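Local coordinates for protein sortase B (Streptococcus pyogenes, PDB 3PSQ) that is a class B sortase involved in pilus assembly, probably working as a cysteine transpeptidase that joins pilin subunits through an acyl-thioester intermediate, at residues L106-R110 and R198-I202; I135-T141 and K169-R174. All coordinates share one frame; numbering follows the deposited sequence. Where two conformers were deposited one is given.

Contact 1. Residues L106-R110 and R198-I202; sequences LPNFR and RIIVI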
ATOM      1  N   LEU A 106      -2.694  10.108  -2.913  1.00 46.43           N
ATOM      2  CA  LEU A 106      -2.868   9.590  -1.534  1.00 46.00           C
ATOM      3  C   LEU A 106      -3.177  10.704  -0.508  1.00 46.11           C
ATOM      4  O   LEU A 106      -3.997  10.497   0.384  1.00 46.22           O
ATOM      5  CB  LEU A 106      -1.698   8.705  -1.077  1.00 44.62           C
ATOM      6  CG  LEU A 106      -1.568   7.303  -1.686  1.00 44.22           C
ATOM      7  CD1 LEU A 106      -0.478   6.480  -0.996  1.00 40.93           C
ATOM      8  CD2 LEU A 106      -2.908   6.555  -1.682  1.00 42.49           C
ATOM      9  N   PRO A 107      -2.524  11.873  -0.630  1.00 46.07           N
ATOM     10  CA  PRO A 107      -2.788  12.914   0.357  1.00 47.62           C
ATOM     11  C   PRO A 107      -4.240  13.457   0.343  1.00 48.06           C
ATOM     12  O   PRO A 107      -4.603  14.233   1.225  1.00 47.82           O
ATOM     13  CB  PRO A 107      -1.795  14.033  -0.013  1.00 46.93           C
ATOM     14  CG  PRO A 107      -0.753  13.371  -0.775  1.00 46.71           C
ATOM     15  CD  PRO A 107      -1.385  12.211  -1.496  1.00 46.54           C
ATOM     16  N   ASN A 108      -5.036  13.086  -0.650  1.00 48.64           N
ATOM     17  CA  ASN A 108      -6.461  13.459  -0.607  1.00 50.80           C
ATOM     18  C   ASN A 108      -7.137  12.837   0.607  1.00 51.16           C
ATOM     19  O   ASN A 108      -8.124  13.354   1.098  1.00 51.83           O
ATOM     20  CB  ASN A 108      -7.198  13.038  -1.887  1.00 50.69           C
ATOM     21  CG  ASN A 108      -6.723  13.826  -3.110  1.00 52.05           C
ATOM     22  OD1 ASN A 108      -6.161  14.905  -2.968  1.00 52.28           O
ATOM     23  ND2 ASN A 108      -6.928  13.275  -4.301  1.00 51.46           N
ATOM     24  N   PHE A 109      -6.592  11.723   1.092  1.00 51.63           N
ATOM     25  CA  PHE A 109      -7.149  11.058   2.260  1.00 52.14           C
ATOM     26  C   PHE A 109      -6.962  11.824   3.562  1.00 53.32           C
ATOM     27  O   PHE A 109      -7.501  11.432   4.594  1.00 53.12           O
ATOM     28  CB  PHE A 109      -6.608   9.643   2.372  1.00 50.72           C
ATOM     29  CG  PHE A 109      -7.187   8.708   1.360  1.00 49.03           C
ATOM     30  CD1 PHE A 109      -8.457   8.174   1.536  1.00 48.26           C
ATOM     31  CD2 PHE A 109      -6.483   8.372   0.225  1.00 44.90           C
ATOM     32  CE1 PHE A 109      -9.012   7.297   0.584  1.00 47.09           C
ATOM     33  CE2 PHE A 109      -7.017   7.511  -0.700  1.00 46.74           C
ATOM     34  CZ  PHE A 109      -8.289   6.959  -0.522  1.00 45.89           C
ATOM     35  N   ARG A 110      -6.190  12.908   3.509  1.00 55.28           N
ATOM     36  CA  ARG A 110      -6.041  13.827   4.633  1.00 56.87           C
ATOM     37  C   ARG A 110      -7.298  14.678   4.788  1.00 57.39           C
ATOM     38  O   ARG A 110      -7.555  15.215   5.870  1.00 57.99           O
ATOM     39  CB  ARG A 110      -4.829  14.748   4.437  1.00 56.92           C
ATOM     40  CG  ARG A 110      -3.464  14.021   4.327  1.00 61.23           C
ATOM     41  CD  ARG A 110      -2.299  14.967   3.920  1.00 64.18           C
ATOM     42  NE  ARG A 110      -1.977  15.806   5.058  1.00 68.96           N
ATOM     43  CZ  ARG A 110      -1.026  15.529   5.949  1.00 71.58           C
ATOM     44  NH1 ARG A 110      -0.250  14.460   5.803  1.00 73.21           N
ATOM     45  NH2 ARG A 110      -0.839  16.333   6.987  1.00 71.54           N
ATOM     46  N   ARG A 198       6.315  10.885   5.525  1.00 44.35           N
ATOM     47  CA  ARG A 198       5.678   9.747   4.825  1.00 44.40           C
ATOM     48  C   ARG A 198       4.168   9.785   5.015  1.00 44.01           C
ATOM     49  O   ARG A 198       3.675  10.142   6.080  1.00 44.75           O
ATOM     50  CB  ARG A 198       6.239   8.376   5.251  1.00 43.27           C
ATOM     51  CG  ARG A 198       7.731   8.154   5.050  1.00 42.41           C
ATOM     52  CD  ARG A 198       8.097   7.924   3.601  1.00 40.97           C
ATOM     53  NE  ARG A 198       9.537   7.721   3.412  1.00 42.73           N
ATOM     54  CZ  ARG A 198      10.412   8.677   3.098  1.00 45.92           C
ATOM     55  NH1 ARG A 198       9.996   9.934   2.934  1.00 49.30           N
ATOM     56  NH2 ARG A 198      11.713   8.392   2.910  1.00 46.09           N
ATOM     57  N   ILE A 199       3.438   9.427   3.975  1.00 43.28           N
ATOM     58  CA  ILE A 199       2.023   9.234   4.146  1.00 43.58           C
ATOM     59  C   ILE A 199       1.678   7.736   4.102  1.00 43.78           C
ATOM     60  O   ILE A 199       2.226   6.990   3.287  1.00 43.17           O
ATOM     61  CB  ILE A 199       1.183  10.034   3.096  1.00 43.12           C
ATOM     62  CG1 ILE A 199      -0.305   9.858   3.388  1.00 43.03           C
ATOM     63  CG2 ILE A 199       1.558   9.612   1.677  1.00 42.11           C
ATOM     64  CD1 ILE A 199      -1.223  10.795   2.619  1.00 43.98           C
ATOM     65  N   ILE A 200       0.759   7.303   4.968  1.00 44.29           N
ATOM     66  CA  ILE A 200       0.250   5.938   4.891  1.00 44.29           C
ATOM     67  C   ILE A 200      -1.281   5.977   4.903  1.00 45.36           C
ATOM     68  O   ILE A 200      -1.871   6.635   5.764  1.00 45.06           O
ATOM     69  CB  ILE A 200       0.722   5.074   6.100  1.00 44.28           C
ATOM     70  CG1 ILE A 200       2.254   5.072   6.199  1.00 45.33           C
ATOM     71  CG2 ILE A 200       0.166   3.665   5.999  1.00 42.71           C
ATOM     72  CD1 ILE A 200       2.833   4.303   7.379  1.00 44.14           C
ATOM     73  N   VAL A 201      -1.896   5.295   3.938  1.00 45.82           N
ATOM     74  CA  VAL A 201      -3.310   4.973   3.947  1.00 47.09           C
ATOM     75  C   VAL A 201      -3.444   3.480   4.258  1.00 48.34           C
ATOM     76  O   VAL A 201      -2.927   2.605   3.527  1.00 48.34           O
ATOM     77  CB  VAL A 201      -3.985   5.262   2.605  1.00 46.95           C
ATOM     78  CG1 VAL A 201      -5.435   4.735   2.599  1.00 48.22           C
ATOM     79  CG2 VAL A 201      -3.976   6.773   2.300  1.00 46.92           C
ATOM     80  N   ILE A 202      -4.097   3.186   5.377  1.00 49.55           N
ATOM     81  CA  ILE A 202      -4.234   1.799   5.832  1.00 50.46           C
ATOM     82  C   ILE A 202      -5.697   1.332   5.874  1.00 50.28           C
ATOM     83  O   ILE A 202      -6.597   2.089   6.250  1.00 50.20           O
ATOM     84  CB  ILE A 202      -3.529   1.587   7.189  1.00 50.52           C
ATOM     85  CG1 ILE A 202      -3.756   0.172   7.697  1.00 51.17           C
ATOM     86  CG2 ILE A 202      -4.067   2.539   8.205  1.00 51.92           C
ATOM     87  CD1 ILE A 202      -2.704  -0.234   8.677  1.00 52.44           C
TER

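Contact 2. Residues I135-T141 and K169-R174; sequences IFACIQT and KSVQYR. With EDO (1,2-ethanediol), chain D.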
ATOM      1  N   ILE A 135     -10.858   0.990   4.351  1.00 49.46           N
ATOM      2  CA  ILE A 135      -9.915   2.005   4.827  1.00 49.43           C
ATOM      3  C   ILE A 135     -10.316   2.550   6.194  1.00 49.90           C
ATOM      4  O   ILE A 135     -11.481   2.906   6.401  1.00 50.38           O
ATOM      5  CB  ILE A 135      -9.808   3.196   3.806  1.00 49.50           C
ATOM      6  CG1 ILE A 135      -9.423   2.677   2.408  1.00 48.97           C
ATOM      7  CG2 ILE A 135      -8.869   4.300   4.336  1.00 47.69           C
ATOM      8  CD1 ILE A 135      -9.522   3.715   1.296  1.00 49.01           C
ATOM      9  N   PHE A 136      -9.384   2.641   7.136  1.00 49.05           N
ATOM     10  CA  PHE A 136      -9.748   3.227   8.426  1.00 49.30           C
ATOM     11  C   PHE A 136      -8.832   4.344   8.903  1.00 49.60           C
ATOM     12  O   PHE A 136      -9.165   5.002   9.863  1.00 51.17           O
ATOM     13  CB  PHE A 136      -9.899   2.164   9.527  1.00 49.23           C
ATOM     14  CG  PHE A 136      -8.625   1.447   9.874  1.00 48.59           C
ATOM     15  CD1 PHE A 136      -7.770   1.954  10.838  1.00 48.18           C
ATOM     16  CD2 PHE A 136      -8.291   0.265   9.239  1.00 46.82           C
ATOM     17  CE1 PHE A 136      -6.580   1.294  11.154  1.00 48.29           C
ATOM     18  CE2 PHE A 136      -7.107  -0.415   9.554  1.00 47.08           C
ATOM     19  CZ  PHE A 136      -6.261   0.092  10.509  1.00 47.74           C
ATOM     20  N   ALA A 137      -7.693   4.579   8.251  1.00 49.29           N
ATOM     21  CA  ALA A 137      -6.798   5.659   8.694  1.00 48.54           C
ATOM     22  C   ALA A 137      -5.963   6.256   7.571  1.00 48.52           C
ATOM     23  O   ALA A 137      -5.540   5.554   6.652  1.00 48.03           O
ATOM     24  CB  ALA A 137      -5.877   5.171   9.814  1.00 48.90           C
ATOM     25  N   CYS A 138      -5.730   7.563   7.675  1.00 48.44           N
ATOM     26  CA  CYS A 138      -4.707   8.251   6.908  1.00 48.54           C
ATOM     27  C   CYS A 138      -3.673   8.767   7.885  1.00 48.68           C
ATOM     28  O   CYS A 138      -4.001   9.547   8.784  1.00 48.64           O
ATOM     29  CB  CYS A 138      -5.328   9.440   6.186  1.00 49.11           C
ATOM     30  SG  CYS A 138      -4.194  10.270   5.070  1.00 48.59           S
ATOM     31  N   ILE A 139      -2.423   8.361   7.708  1.00 48.62           N
ATOM     32  CA  ILE A 139      -1.357   8.606   8.702  1.00 48.49           C
ATOM     33  C   ILE A 139      -0.272   9.564   8.191  1.00 49.09           C
ATOM     34  O   ILE A 139       0.141   9.496   7.021  1.00 48.81           O
ATOM     35  CB  ILE A 139      -0.702   7.246   9.064  1.00 48.51           C
ATOM     36  CG1 ILE A 139      -1.729   6.310   9.721  1.00 49.95           C
ATOM     37  CG2 ILE A 139       0.588   7.404   9.881  1.00 48.65           C
ATOM     38  CD1 ILE A 139      -1.457   4.835   9.498  1.00 51.84           C
ATOM     39  N   GLN A 140       0.164  10.480   9.046  1.00 49.22           N
ATOM     40  CA  GLN A 140       1.349  11.258   8.734  0.50 49.79           C
ATOM     41  C   GLN A 140       2.458  10.852   9.682  1.00 50.00           C
ATOM     42  O   GLN A 140       2.351  10.945  10.910  1.00 49.30           O
ATOM     43  CB  GLN A 140       1.140  12.770   8.787  0.50 50.28           C
ATOM     44  CG  GLN A 140       2.470  13.558   8.639  0.50 51.69           C
ATOM     45  CD  GLN A 140       2.857  13.875   7.184  0.50 54.51           C
ATOM     46  OE1 GLN A 140       3.604  13.132   6.529  0.50 52.30           O
ATOM     47  NE2 GLN A 140       2.345  15.000   6.677  0.50 55.71           N
ATOM     48  N   THR A 141       3.527  10.355   9.088  1.00 49.29           N
ATOM     49  CA  THR A 141       4.614   9.892   9.879  1.00 48.85           C
ATOM     50  C   THR A 141       5.858  10.270   9.099  1.00 48.65           C
ATOM     51  O   THR A 141       5.790  11.098   8.196  1.00 48.12           O
ATOM     52  CB  THR A 141       4.466   8.374  10.159  1.00 48.36           C
ATOM     53  OG1 THR A 141       5.494   7.984  11.039  1.00 49.68           O
ATOM     54  CG2 THR A 141       4.566   7.534   8.889  1.00 48.25           C
ATOM     55  N   LYS A 169      -0.894   8.999  15.081  1.00 59.89           N
ATOM     56  CA  LYS A 169      -0.253   9.598  13.919  1.00 59.20           C
ATOM     57  C   LYS A 169      -1.235   9.847  12.788  1.00 59.03           C
ATOM     58  O   LYS A 169      -0.835  10.237  11.697  1.00 58.71           O
ATOM     59  CB  LYS A 169       0.924   8.729  13.465  1.00 59.30           C
ATOM     60  CG  LYS A 169       2.071   8.898  14.409  1.00 59.19           C
ATOM     61  CD  LYS A 169       3.190   7.952  14.189  1.00 63.26           C
ATOM     62  CE  LYS A 169       4.245   8.222  15.242  1.00 64.80           C
ATOM     63  NZ  LYS A 169       5.605   7.963  14.700  1.00 70.57           N
ATOM     64  N   SER A 170      -2.519   9.619  13.058  1.00 58.64           N
ATOM     65  CA  SER A 170      -3.541   9.733  12.037  1.00 58.79           C
ATOM     66  C   SER A 170      -4.081  11.143  11.904  1.00 59.08           C
ATOM     67  O   SER A 170      -4.291  11.837  12.899  1.00 59.11           O
ATOM     68  CB  SER A 170      -4.685   8.760  12.305  1.00 59.04           C
ATOM     69  OG  SER A 170      -4.267   7.408  12.110  1.00 59.91           O
ATOM     70  N   VAL A 171      -4.280  11.559  10.658  1.00 59.11           N
ATOM     71  CA  VAL A 171      -4.932  12.823  10.330  1.00 59.79           C
ATOM     72  C   VAL A 171      -6.438  12.565  10.142  1.00 60.19           C
ATOM     73  O   VAL A 171      -7.249  13.432  10.428  1.00 59.31           O
ATOM     74  CB  VAL A 171      -4.332  13.444   9.032  1.00 59.42           C
ATOM     75  CG1 VAL A 171      -5.110  14.683   8.600  1.00 60.47           C
ATOM     76  CG2 VAL A 171      -2.867  13.785   9.230  1.00 59.47           C
ATOM     77  N   GLN A 172      -6.785  11.390   9.609  1.00 60.89           N
ATOM     78  CA  GLN A 172      -8.157  10.898   9.632  1.00 62.16           C
ATOM     79  C   GLN A 172      -8.209   9.449  10.168  1.00 63.63           C
ATOM     80  O   GLN A 172      -7.291   8.660   9.938  1.00 63.95           O
ATOM     81  CB  GLN A 172      -8.793  10.979   8.244  1.00 61.40           C
ATOM     82  CG  GLN A 172      -8.710  12.322   7.570  1.00 60.52           C
ATOM     83  CD  GLN A 172      -9.520  13.395   8.266  1.00 61.01           C
ATOM     84  OE1 GLN A 172     -10.348  13.102   9.134  1.00 62.34           O
ATOM     85  NE2 GLN A 172      -9.286  14.650   7.895  1.00 58.98           N
ATOM     86  N   TYR A 173      -9.275   9.110  10.886  1.00 65.42           N
ATOM     87  CA  TYR A 173      -9.428   7.776  11.493  1.00 66.83           C
ATOM     88  C   TYR A 173     -10.908   7.406  11.658  1.00 67.85           C
ATOM     89  O   TYR A 173     -11.767   8.285  11.834  1.00 68.71           O
ATOM     90  CB  TYR A 173      -8.758   7.778  12.856  1.00 66.97           C
ATOM     91  CG  TYR A 173      -8.596   6.418  13.497  1.00 68.08           C
ATOM     92  CD1 TYR A 173      -7.518   5.598  13.183  1.00 68.13           C
ATOM     93  CD2 TYR A 173      -9.507   5.959  14.448  1.00 70.29           C
ATOM     94  CE1 TYR A 173      -7.359   4.355  13.776  1.00 67.70           C
ATOM     95  CE2 TYR A 173      -9.341   4.702  15.075  1.00 68.52           C
ATOM     96  CZ  TYR A 173      -8.265   3.917  14.718  1.00 67.88           C
ATOM     97  OH  TYR A 173      -8.068   2.693  15.301  1.00 67.76           O
ATOM     98  N   ARG A 174     -11.223   6.120  11.558  1.00 68.27           N
ATOM     99  CA  ARG A 174     -12.561   5.636  11.875  1.00 68.46           C
ATOM    100  C   ARG A 174     -12.440   4.293  12.588  1.00 69.67           C
ATOM    101  O   ARG A 174     -11.578   3.495  12.248  1.00 69.40           O
ATOM    102  CB  ARG A 174     -13.430   5.524  10.612  1.00 67.67           C
ATOM    103  CG  ARG A 174     -13.017   4.432   9.628  1.00 65.61           C
ATOM    104  CD  ARG A 174     -14.024   4.246   8.505  1.00 62.90           C
ATOM    105  NE  ARG A 174     -14.345   5.524   7.867  1.00 62.29           N
ATOM    106  CZ  ARG A 174     -13.863   5.937   6.701  1.00 60.56           C
ATOM    107  NH1 ARG A 174     -14.225   7.123   6.219  1.00 60.06           N
ATOM    108  NH2 ARG A 174     -13.026   5.166   6.016  1.00 60.12           N
TER
HETATM  109  C1  EDO D 239      -9.586  -1.114  13.315  1.00 74.27           C
HETATM  110  O1  EDO D 239     -10.331  -1.560  14.441  1.00 76.15           O
HETATM  111  C2  EDO D 239      -9.613   0.402  13.323  1.00 73.67           C
HETATM  112  O2  EDO D 239     -10.903   0.806  12.862  1.00 74.13           O

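Contact 1. Residues L106-R110 and R198-I202
Ile199 and Val201 reach from one face of their strand into the short 3-10 turn 106-110; no hydrogen bond crosses, and the contact is made mainly by apolar side chains. It is tight in two places. Val201 CG2 comes 3.6 Å from CD2 of the Phe109 ring while CG1 sits over a face of that ring, and Leu106 CD2 is 4.1 Å from Val201 CG2. Ile199 holds CG1 anti to its backbone N (chi1 -176°), and the extended branch carries CD1 up against the backbone of the turn, 3.5 Å from Pro107 CA. That methyl also lies 3.6 Å from Leu106 O, a carbonyl already taken by Phe109 N within the turn. Packing is looser at the Pro107 ring and along Arg110, both partly exposed; Arg110 brings only CG near Ile199 CD1, at 4.3 Å, and its NH1 goes on to a salt bridge with Glu191. Strand 197-205 also carries Arg198, predicted to stabilise the transition state, whose side chain touches Cys190, the predicted acyl-thioester residue. The turn links helices 96-102 and 112-117 and rests on the sheet of the sortase barrel, with Phe109 also touching Ile135 and Cys138 of strand 130-142 and meeting Phe114 of helix 112-117 edge-to-face.

Contact 2. Residues I135-T141 and K169-R174
Ile135-Thr141 and Lys169-Arg174 run antiparallel, joined by backbone bonds from Arg174 N to Phe136 O (2.9 Å), Cys138 N to Gln172 O and Gln140 N to Lys169 O. The register slips by one residue between Cys138 and Ile139, because Val171 and Gln172 both face Cys138. Its carbonyl takes a 2.8 Å bond from Val171 N and a weak one from Gln172 N. This is a classic beta bulge. At one end, Arg174 bends at chi3 (51°) and brings NH2 within 2.8 Å of Ile135 O; the oxygen lies in the guanidinium plane, whereas the nitrogen stands above the carbonyl plane. NH1 binds Phe115 O, so the guanidinium also ties the edge to helix 112-117.

Strand 130-142 is a central member of the sortase beta-barrel: 170-173 pairs along one side of it and 197-205 along the other. Against Ile202 of that second neighbour, Phe136 and Ala137 form another classic bulge. The Phe136 and Tyr173 side chains lie next to each other and point the same way with ring planes 88° apart; Tyr173 CE1 meets the Phe136 edge, 3.8 Å from CD1. A 1,2-ethanediol, probably from the crystallisation liquor, puts C2 over a face of Phe136 and hydrogen-bonds through O2 to Arg174 O. Next to Tyr173, Ala137 CB lies 3.8 Å from its CD1 and 3.6 Å from Ser170 OG, a hydroxyl hydrogen-bonded to Ile166 O of the covering helix 159-167. At the far end, Lys169 CB packs on Ile139 CG2, and the chain runs on past Thr141, whose OG1 hydrogen-bonds to Asp145; the ion pair from Lys169 NZ to that carboxylate is long and weak.

From the N terminus the chain first meets 106-110, the turn between helices 96-102 and 112-117, and, after helix 112-117 and strand 120-125, enters strand 130-142, which holds 135-141. Helices 151-155 and 159-167 follow before 169-174 returns to this strand, closing contact 2 as a loop of 27 intervening residues. Only after strand 184-190 does 198-202 come back to the turn and close contact 1, so contact 2 is nested wholly inside the larger loop. Ile139 N probably hydrogen-bonds to Ile200 O, and Gln172 NE2 to Arg110 O. Contact 1 packs the turn onto strand 197-205, while contact 2 adds 169-174 to strand 130-142, its neighbour in the same sheet.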